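Long-range contacts in TudS (PDB 6Z96), which probably removes sulfur from thiouracil without redox chemistry, using a bound [4Fe-4S] cluster that takes up the sulfur: residues Met1-Ile6 against Gly91-Leu96; Ala95-Gly100 against Ile134-Glu139. One frame throughout, in Å; residues are numbered along the deposited sequence.

Contacts 1 and 2 share strand 94-96: 1-6 pairs with it in contact 1 and 134-139 in contact 2, so both belong to one parallel four-stranded sheet. Both are mostly buried, but contact 2 is centred about 6 Å from the centre of the chain and contact 1 about 13 Å. Contact 1 starts with a salt bridge and waters, its E3-R93 end at the surface, and turns apolar as the strands begin. Contact 2 runs the opposite course: it begins as backbone sheet pairing lined by apolar side chains and becomes polar beyond the strands, where K98 belongs to the iron-sulfur pocket. R93 O and Q135 N, probably hydrogen-bonded at 3.0 Å, connect the two.

Contact 1. Residues Met1-Ile6 against Gly91-Leu96; sequences MKEKII and GIRFAL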
loop_
_atom_site.group_PDB
_atom_site.type_symbol
_atom_site.label_atom_id
_atom_site.label_comp_id
_atom_site.label_asym_id
_atom_site.label_seq_id
_atom_site.Cartn_x
_atom_site.Cartn_y
_atom_site.Cartn_z
ATOM N N MET A 1 -2.976 -9.865 21.342
ATOM C CA MET A 1 -2.839 -11.113 20.600
ATOM C C MET A 1 -1.895 -10.940 19.392
ATOM O O MET A 1 -1.483 -9.819 19.081
ATOM C CB MET A 1 -4.235 -11.603 20.157
ATOM N N LYS A 2 -1.524 -12.044 18.732
ATOM C CA LYS A 2 -0.683 -11.977 17.542
ATOM C C LYS A 2 -1.565 -11.486 16.387
ATOM O O LYS A 2 -2.252 -12.264 15.725
ATOM C CB LYS A 2 -0.056 -13.345 17.239
ATOM C CG LYS A 2 0.932 -13.783 18.318
ATOM N N GLU A 3 -1.584 -10.182 16.198
ATOM C CA GLU A 3 -2.426 -9.553 15.195
ATOM C C GLU A 3 -1.869 -9.689 13.772
ATOM O O GLU A 3 -0.685 -9.943 13.581
ATOM C CB GLU A 3 -2.587 -8.078 15.539
ATOM C CG GLU A 3 -3.230 -7.845 16.892
ATOM C CD GLU A 3 -3.744 -6.435 17.090
ATOM O OE1 GLU A 3 -3.591 -5.602 16.164
ATOM O OE2 GLU A 3 -4.312 -6.163 18.173
ATOM N N LYS A 4 -2.731 -9.461 12.786
ATOM C CA LYS A 4 -2.347 -9.510 11.375
ATOM C C LYS A 4 -2.139 -8.106 10.823
ATOM O O LYS A 4 -2.590 -7.123 11.397
ATOM C CB LYS A 4 -3.441 -10.187 10.543
ATOM C CG LYS A 4 -3.760 -11.598 11.010
ATOM C CD LYS A 4 -4.837 -12.159 10.137
ATOM C CE LYS A 4 -5.366 -13.477 10.649
ATOM N NZ LYS A 4 -6.707 -13.760 10.070
ATOM N N ILE A 5 -1.411 -8.019 9.708
ATOM C CA ILE A 5 -1.223 -6.752 9.028
ATOM C C ILE A 5 -1.625 -6.928 7.566
ATOM O O ILE A 5 -1.627 -8.052 7.055
ATOM C CB ILE A 5 0.227 -6.227 9.141
ATOM C CG1 ILE A 5 1.224 -7.065 8.320
ATOM C CG2 ILE A 5 0.673 -6.081 10.613
ATOM C CD1 ILE A 5 2.646 -6.418 8.242
ATOM N N ILE A 6 -1.903 -5.798 6.894
ATOM C CA ILE A 6 -2.109 -5.829 5.451
ATOM C C ILE A 6 -0.786 -5.322 4.857
ATOM O O ILE A 6 -0.148 -4.411 5.404
ATOM C CB ILE A 6 -3.327 -4.970 5.053
ATOM C CG1 ILE A 6 -3.615 -5.066 3.554
ATOM C CG2 ILE A 6 -3.157 -3.528 5.448
ATOM C CD1 ILE A 6 -5.002 -4.457 3.174
ATOM N N GLY A 91 -9.988 -7.335 11.312
ATOM C CA GLY A 91 -9.558 -6.664 12.533
ATOM C C GLY A 91 -8.134 -6.143 12.468
ATOM O O GLY A 91 -7.433 -6.099 13.477
ATOM N N ILE A 92 -7.693 -5.732 11.285
ATOM C CA ILE A 92 -6.349 -5.224 11.082
ATOM C C ILE A 92 -6.239 -3.742 11.385
ATOM O O ILE A 92 -7.042 -2.944 10.905
ATOM C CB ILE A 92 -5.916 -5.552 9.631
ATOM C CG1 ILE A 92 -5.777 -7.073 9.459
ATOM C CG2 ILE A 92 -4.632 -4.817 9.252
ATOM C CD1 ILE A 92 -5.484 -7.523 7.988
ATOM N N ARG A 93 -5.216 -3.361 12.162
ATOM C CA ARG A 93 -5.017 -1.965 12.502
ATOM C C ARG A 93 -3.650 -1.412 12.048
ATOM O O ARG A 93 -3.339 -0.266 12.351
ATOM C CB ARG A 93 -5.262 -1.730 14.014
ATOM C CG ARG A 93 -4.560 -2.703 14.915
ATOM C CD ARG A 93 -5.326 -3.003 16.221
ATOM N NE ARG A 93 -5.213 -1.956 17.230
ATOM C CZ ARG A 93 -4.970 -2.183 18.520
ATOM N NH1 ARG A 93 -4.907 -1.173 19.377
ATOM N NH2 ARG A 93 -4.770 -3.422 18.960
ATOM N N PHE A 94 -2.839 -2.230 11.331
ATOM C CA PHE A 94 -1.530 -1.813 10.825
ATOM C C PHE A 94 -1.396 -2.211 9.352
ATOM O O PHE A 94 -1.810 -3.303 8.970
ATOM C CB PHE A 94 -0.395 -2.509 11.593
ATOM C CG PHE A 94 -0.403 -2.231 13.080
ATOM C CD1 PHE A 94 0.105 -1.051 13.580
ATOM C CD2 PHE A 94 -0.927 -3.150 13.968
ATOM C CE1 PHE A 94 0.091 -0.790 14.952
ATOM C CE2 PHE A 94 -0.926 -2.893 15.343
ATOM C CZ PHE A 94 -0.401 -1.722 15.818
ATOM N N ALA A 95 -0.755 -1.343 8.557
ATOM C CA ALA A 95 -0.498 -1.625 7.148
ATOM C C ALA A 95 0.954 -1.351 6.821
ATOM O O ALA A 95 1.532 -0.390 7.318
ATOM C CB ALA A 95 -1.390 -0.757 6.266
ATOM N N LEU A 96 1.550 -2.198 5.978
ATOM C CA LEU A 96 2.911 -1.992 5.490
ATOM C C LEU A 96 2.733 -1.785 3.987
ATOM O O LEU A 96 2.466 -2.743 3.263
ATOM C CB LEU A 96 3.775 -3.230 5.755
ATOM C CG LEU A 96 5.143 -3.268 5.071
ATOM C CD1 LEU A 96 5.972 -2.032 5.390
ATOM C CD2 LEU A 96 5.902 -4.558 5.445
HETATM O O HOH W 1 -3.481 -5.484 13.209
HETATM O O HOH W 2 -5.514 -8.872 13.390
#
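I6 and A95 form the tight end of this contact, a parallel beta bridge in which I6 CG2 presses on A95 CB at 3.4 Å, closer than carbons usually pack. I6 CG1 is anti to its backbone N (chi1 -176°), leaving CG2 between N and the carbonyl carbon, where it meets the alanine methyl. The backbone clamps this point from both ends: I6 N donates to F94 O, and L96 N to I6 O over 2.8 Å. I92 lays CG2 near I6 N and CG1 near K4 O, while I5 sends CG2 to F94 CB at 3.9 Å, the two side chains crossing at about a right angle.

Before the strands begin, the two segments diverge and water takes over. One water gives hydrogen bonds to E3 OE1 and to K4 O, 2.6 Å from the latter, and accepts one from R93 N, joining the two backbones where they no longer bond directly. Beyond it, E3 OE2 takes R93 NH2 on its syn lone pair at 2.9 Å; the oxygen lies in the guanidinium plane, but the N-H...O angle is a bent 141°. K4 extends away to Q90.

Around the contact, I6 and I92 rest on C87 of helix 73-90, whereas I5, F94 and L96 pack on helix 142-151. These two strands are the central pair of the parallel sheet, with 39-42 beyond 5-8 and 135-137 beyond 94-96.

Contact 2. Residues Ala95-Gly100 against Ile134-Glu139; sequences ALLKEG and IQVFSE
E139 grips the chain at K98 and E99 with both carboxylate oxygens. OE1 accepts E99 N on its syn lone pair at 2.9 Å, and OE2 forms a salt bridge with K98 NZ at 2.8 Å, met on the syn side but 25° out of the carboxylate plane. CG of E139 lies between the backbone N and the carbonyl carbon (chi1 72°), and a bend at chi2 completes the reach. K98 is bent as well, and its NZ also donates to E99 O, so two oxygens hold NZ, and the K98 side chain touches the iron-sulfur cluster. An alanine in place of E139 would probably leave E99 N without its acceptor and K98 NZ with E99 O alone of its two oxygens here, freer to turn.

E99 itself is held by its own carboxylate: OE1 receives G100 N and also the backbone N of S106, G107 and R108, while a water links OE2 to S138 OG, which D140 N also binds.

Behind this polar end lies parallel pairing. A95 N donates to Q135 O, F137 N to A95 O, and L97 N to F137 O at 2.9 Å. V136 CG1 meets L97 CD1 at 3.8 Å, the side chains crossing obliquely, and L96 CD1 approaches S138 O at 3.4 Å.

Helix 124-131 receives A95, L97, I134 and V136 on one side of the sheet; helix 142-151 takes L96 and F137 on the other. Within the chain, strand 135-137 is one outer edge of the sheet, and 94-96 separates it from 5-8.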
loop_
_atom_site.group_PDB
_atom_site.type_symbol
_atom_site.label_atom_id
_atom_site.label_comp_id
_atom_site.label_asym_id
_atom_site.label_seq_id
_atom_site.Cartn_x
_atom_site.Cartn_y
_atom_site.Cartn_z
ATOM N N ALA A 95 -0.755 -1.343 8.557
ATOM C CA ALA A 95 -0.498 -1.625 7.148
ATOM C C ALA A 95 0.954 -1.351 6.821
ATOM O O ALA A 95 1.532 -0.390 7.318
ATOM C CB ALA A 95 -1.390 -0.757 6.266
ATOM N N LEU A 96 1.550 -2.198 5.978
ATOM C CA LEU A 96 2.911 -1.992 5.490
ATOM C C LEU A 96 2.733 -1.785 3.987
ATOM O O LEU A 96 2.466 -2.743 3.263
ATOM C CB LEU A 96 3.775 -3.230 5.755
ATOM C CG LEU A 96 5.143 -3.268 5.071
ATOM C CD1 LEU A 96 5.972 -2.032 5.390
ATOM C CD2 LEU A 96 5.902 -4.558 5.445
ATOM N N LEU A 97 2.850 -0.536 3.541
ATOM C CA LEU A 97 2.576 -0.206 2.146
ATOM C C LEU A 97 3.783 0.378 1.448
ATOM O O LEU A 97 4.614 1.024 2.070
ATOM C CB LEU A 97 1.381 0.764 2.061
ATOM C CG LEU A 97 0.075 0.282 2.691
ATOM C CD1 LEU A 97 -1.073 1.323 2.404
ATOM C CD2 LEU A 97 -0.357 -1.101 2.168
ATOM N N LYS A 98 3.862 0.167 0.125
ATOM C CA LYS A 98 4.996 0.612 -0.689
ATOM C C LYS A 98 5.120 2.132 -0.827
ATOM O O LYS A 98 4.221 2.812 -1.301
ATOM C CB LYS A 98 4.884 -0.047 -2.092
ATOM C CG LYS A 98 5.944 0.415 -3.091
ATOM C CD LYS A 98 7.312 -0.180 -2.746
ATOM C CE LYS A 98 8.396 0.506 -3.562
ATOM N NZ LYS A 98 8.785 1.823 -2.970
ATOM N N GLU A 99 6.301 2.658 -0.500
ATOM C CA GLU A 99 6.535 4.097 -0.567
ATOM C C GLU A 99 6.513 4.643 -2.006
ATOM O O GLU A 99 6.887 3.940 -2.944
ATOM C CB GLU A 99 7.885 4.430 0.107
ATOM C CG GLU A 99 8.123 5.917 0.311
ATOM C CD GLU A 99 7.061 6.606 1.148
ATOM O OE1 GLU A 99 5.942 6.830 0.624
ATOM O OE2 GLU A 99 7.363 6.997 2.302
ATOM N N GLY A 100 6.040 5.883 -2.145
ATOM C CA GLY A 100 6.054 6.616 -3.400
ATOM C C GLY A 100 4.901 6.377 -4.337
ATOM O O GLY A 100 4.731 7.125 -5.293
ATOM N N ILE A 134 -6.216 3.350 10.863
ATOM C CA ILE A 134 -5.228 2.308 10.624
ATOM C C ILE A 134 -3.881 2.975 10.452
ATOM O O ILE A 134 -3.767 3.963 9.713
ATOM C CB ILE A 134 -5.666 1.486 9.386
ATOM C CG1 ILE A 134 -6.959 0.707 9.734
ATOM C CG2 ILE A 134 -4.555 0.555 8.896
ATOM C CD1 ILE A 134 -7.810 0.358 8.551
ATOM N N GLN A 135 -2.858 2.482 11.173
ATOM C CA GLN A 135 -1.533 3.074 11.069
ATOM C C GLN A 135 -0.835 2.478 9.846
ATOM O O GLN A 135 -0.797 1.257 9.697
ATOM C CB GLN A 135 -0.708 2.766 12.316
ATOM C CG GLN A 135 -1.297 3.417 13.563
ATOM C CD GLN A 135 -0.421 3.096 14.746
ATOM O OE1 GLN A 135 -0.827 2.410 15.694
ATOM N NE2 GLN A 135 0.811 3.560 14.688
ATOM N N VAL A 136 -0.278 3.337 9.008
ATOM C CA VAL A 136 0.422 2.915 7.800
ATOM C C VAL A 136 1.898 3.224 7.931
ATOM O O VAL A 136 2.286 4.367 8.209
ATOM C CB VAL A 136 -0.173 3.627 6.556
ATOM C CG1 VAL A 136 0.568 3.188 5.277
ATOM C CG2 VAL A 136 -1.672 3.335 6.443
ATOM N N PHE A 137 2.725 2.221 7.642
ATOM C CA PHE A 137 4.177 2.306 7.645
ATOM C C PHE A 137 4.699 1.935 6.271
ATOM O O PHE A 137 4.072 1.118 5.585
ATOM C CB PHE A 137 4.750 1.283 8.640
ATOM C CG PHE A 137 4.363 1.535 10.083
ATOM C CD1 PHE A 137 5.221 2.202 10.935
ATOM C CD2 PHE A 137 3.141 1.100 10.580
ATOM C CE1 PHE A 137 4.859 2.431 12.263
ATOM C CE2 PHE A 137 2.789 1.330 11.908
ATOM C CZ PHE A 137 3.664 1.962 12.738
ATOM N N SER A 138 5.831 2.511 5.871
ATOM C CA SER A 138 6.454 2.124 4.605
ATOM C C SER A 138 7.535 1.064 4.824
ATOM O O SER A 138 7.885 0.744 5.971
ATOM C CB SER A 138 7.047 3.352 3.923
ATOM O OG SER A 138 8.288 3.682 4.534
ATOM N N GLU A 139 8.111 0.541 3.727
ATOM C CA GLU A 139 9.209 -0.419 3.828
ATOM C C GLU A 139 10.475 0.234 4.442
ATOM O O GLU A 139 11.433 -0.484 4.733
ATOM C CB GLU A 139 9.509 -1.060 2.460
ATOM C CG GLU A 139 10.187 -0.133 1.473
ATOM C CD GLU A 139 9.280 0.718 0.605
ATOM O OE1 GLU A 139 8.104 0.924 0.985
ATOM O OE2 GLU A 139 9.763 1.220 -0.437
HETATM O O HOH W 3 9.276 5.979 3.704
#